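Local coordinates for protein isomerase/lactonizing enzyme (Agrobacterium tumefaciens, PDB 1RVK) that is of unknown function but binds magnesium as a member of the enolase superfamily and probably acts on carboxylate substrates through an enolate intermediate, at residues K169-M174 and M204-H209. Residues are numbered along the deposited sequence; the frame is centred on the assembly and turned at random.
With MG (magnesium ion), chain B.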
loop_
_atom_site.group_PDB
_atom_site.type_symbol
_atom_site.label_atom_id
_atom_site.label_comp_id
_atom_site.label_asym_id
_atom_site.label_seq_id
_atom_site.Cartn_x
_atom_site.Cartn_y
_atom_site.Cartn_z
ATOM N N LYS A 169 -8.572 8.029 -7.153
ATOM C CA LYS A 169 -7.253 8.651 -7.188
ATOM C C LYS A 169 -6.551 8.326 -8.497
ATOM O O LYS A 169 -6.475 7.167 -8.906
ATOM C CB LYS A 169 -6.369 8.183 -6.027
ATOM C CG LYS A 169 -5.052 8.968 -5.951
ATOM C CD LYS A 169 -4.242 8.654 -4.697
ATOM C CE LYS A 169 -3.498 7.330 -4.810
ATOM N NZ LYS A 169 -2.800 6.989 -3.533
ATOM N N LEU A 170 -6.040 9.353 -9.161
ATOM C CA LEU A 170 -5.332 9.130 -10.410
ATOM C C LEU A 170 -3.834 9.077 -10.187
ATOM O O LEU A 170 -3.296 9.849 -9.396
ATOM C CB LEU A 170 -5.585 10.264 -11.408
ATOM C CG LEU A 170 -6.968 10.681 -11.904
ATOM C CD1 LEU A 170 -6.771 11.696 -13.022
ATOM C CD2 LEU A 170 -7.740 9.481 -12.423
ATOM N N HIS A 171 -3.174 8.140 -10.860
ATOM C CA HIS A 171 -1.716 8.070 -10.855
ATOM C C HIS A 171 -1.543 8.454 -12.321
ATOM O O HIS A 171 -2.063 7.762 -13.197
ATOM C CB HIS A 171 -1.179 6.647 -10.635
ATOM C CG HIS A 171 -1.188 6.203 -9.204
ATOM N ND1 HIS A 171 -2.290 5.631 -8.607
ATOM C CD2 HIS A 171 -0.223 6.242 -8.251
ATOM C CE1 HIS A 171 -2.006 5.334 -7.350
ATOM N NE2 HIS A 171 -0.758 5.695 -7.109
ATOM N N THR A 172 -0.856 9.557 -12.600
ATOM C CA THR A 172 -0.699 9.977 -13.985
ATOM C C THR A 172 0.532 9.415 -14.696
ATOM O O THR A 172 1.162 8.480 -14.202
ATOM C CB THR A 172 -0.765 11.518 -14.091
ATOM O OG1 THR A 172 -0.034 12.114 -13.010
ATOM C CG2 THR A 172 -2.218 11.977 -14.012
ATOM N N TRP A 173 0.865 9.970 -15.857
ATOM C CA TRP A 173 1.986 9.475 -16.662
ATOM C C TRP A 173 3.387 9.717 -16.113
ATOM O O TRP A 173 3.724 10.822 -15.683
ATOM C CB TRP A 173 1.896 10.053 -18.073
ATOM C CG TRP A 173 0.631 9.689 -18.783
ATOM C CD1 TRP A 173 0.395 8.562 -19.524
ATOM C CD2 TRP A 173 -0.578 10.455 -18.820
ATOM N NE1 TRP A 173 -0.888 8.583 -20.021
ATOM C CE2 TRP A 173 -1.508 9.732 -19.603
ATOM C CE3 TRP A 173 -0.967 11.683 -18.267
ATOM C CZ2 TRP A 173 -2.805 10.196 -19.847
ATOM C CZ3 TRP A 173 -2.261 12.147 -18.510
ATOM C CH2 TRP A 173 -3.162 11.401 -19.295
HETATM N N MSE A 174 4.209 8.672 -16.167
HETATM C CA MSE A 174 5.579 8.739 -15.678
HETATM C C MSE A 174 6.518 7.962 -16.597
HETATM O O MSE A 174 6.108 6.999 -17.246
HETATM C CB MSE A 174 5.651 8.139 -14.270
HETATM C CG MSE A 174 4.675 8.754 -13.277
HETATM SE SE MSE A 174 4.836 7.963 -11.520
HETATM C CE MSE A 174 3.086 8.407 -10.843
HETATM N N MSE A 204 -8.413 12.634 -6.099
HETATM C CA MSE A 204 -7.048 12.859 -5.667
HETATM C C MSE A 204 -6.068 12.515 -6.774
HETATM O O MSE A 204 -6.408 11.802 -7.721
HETATM C CB MSE A 204 -6.768 12.054 -4.403
HETATM C CG MSE A 204 -7.651 12.521 -3.254
HETATM SE SE MSE A 204 -9.201 11.410 -3.052
HETATM C CE MSE A 204 -8.093 10.137 -2.191
ATOM N N ILE A 205 -4.853 13.040 -6.661
ATOM C CA ILE A 205 -3.837 12.809 -7.677
ATOM C C ILE A 205 -2.482 12.481 -7.075
ATOM O O ILE A 205 -2.023 13.143 -6.145
ATOM C CB ILE A 205 -3.692 14.052 -8.608
ATOM C CG1 ILE A 205 -2.502 13.879 -9.555
ATOM C CG2 ILE A 205 -3.519 15.313 -7.777
ATOM C CD1 ILE A 205 -2.722 12.872 -10.645
ATOM N N ASP A 206 -1.865 11.440 -7.621
ATOM C CA ASP A 206 -0.545 10.979 -7.212
ATOM C C ASP A 206 0.241 11.011 -8.520
ATOM O O ASP A 206 0.291 10.028 -9.256
ATOM C CB ASP A 206 -0.650 9.557 -6.662
ATOM C CG ASP A 206 0.650 9.049 -6.071
ATOM O OD1 ASP A 206 0.641 7.914 -5.577
ATOM O OD2 ASP A 206 1.673 9.760 -6.099
ATOM N N ALA A 207 0.832 12.164 -8.813
ATOM C CA ALA A 207 1.575 12.353 -10.053
ATOM C C ALA A 207 3.039 11.954 -9.966
ATOM O O ALA A 207 3.494 11.448 -8.945
ATOM C CB ALA A 207 1.461 13.808 -10.493
ATOM N N PHE A 208 3.761 12.169 -11.063
ATOM C CA PHE A 208 5.195 11.880 -11.152
ATOM C C PHE A 208 5.853 12.258 -9.816
ATOM O O PHE A 208 5.787 13.405 -9.384
ATOM C CB PHE A 208 5.769 12.691 -12.316
ATOM C CG PHE A 208 7.250 12.571 -12.481
ATOM C CD1 PHE A 208 8.072 13.669 -12.240
ATOM C CD2 PHE A 208 7.825 11.382 -12.920
ATOM C CE1 PHE A 208 9.449 13.583 -12.440
ATOM C CE2 PHE A 208 9.201 11.288 -13.120
ATOM C CZ PHE A 208 10.012 12.389 -12.881
ATOM N N HIS A 209 6.494 11.283 -9.173
ATOM C CA HIS A 209 7.101 11.471 -7.852
ATOM C C HIS A 209 8.371 12.308 -7.726
ATOM O O HIS A 209 8.926 12.402 -6.629
ATOM C CB HIS A 209 7.397 10.106 -7.225
ATOM C CG HIS A 209 6.317 9.092 -7.425
ATOM N ND1 HIS A 209 5.043 9.246 -6.924
ATOM C CD2 HIS A 209 6.335 7.885 -8.042
ATOM C CE1 HIS A 209 4.323 8.179 -7.222
ATOM N NE2 HIS A 209 5.084 7.338 -7.900
HETATM MG MG MG B . 1.335 7.008 -3.812
HETATM O O HOH W 1 -0.381 5.535 -4.194
HETATM O O HOH W 2 2.504 12.492 -13.737
HETATM O O HOH W 3 2.972 8.524 -3.899
HETATM O O HOH W 4 2.669 5.437 -4.806
#
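Leu170 and Asp206 join two parallel strands through the backbone. Asp206 N donates to Leu170 O at 2.8 Å. Leu170 N binds Met204 O in turn. Lys169, His171 and Asp206 share one face of the sheet, where the magnesium ion sits.

The Asp206 side chain reaches the metal. Its CB lies over the face of the His171 ring, 4.1 Å from the centroid, a CH-pi contact. CG stands anti to the backbone N (chi1 -174°) and is 3.7 Å from His171 CD2. At the tip, OD1 binds magnesium at 2.1 Å and lies 3.0 Å from His171 NE2. OD2 does not bind the metal; it accepts a bond from a metal-bound water. The carboxylate and the imidazole are turned 47° apart. A second metal-bound water bridges Lys169 NZ and His171 NE2, in plane at the ring edge. Lys169 NZ also forms salt bridges with Glu232 and Glu329, and His171 ND1 bonds to Ile137 O.

Ile205, on the other face with Leu170, packs CD1 on Leu170 CB and on Thr172 CG2 (3.5 Å), just past the strand. Farther along, SE of selenomethionine Met174 lies 3.7 Å from His209 NE2, oblique to the ring.

Glu232 and Glu258 complete the metal's protein ligands. The two strands, linked by helix 183-197, form a beta-alpha-beta unit of the enolase-superfamily barrel, with the magnesium site at the C-terminal strand ends.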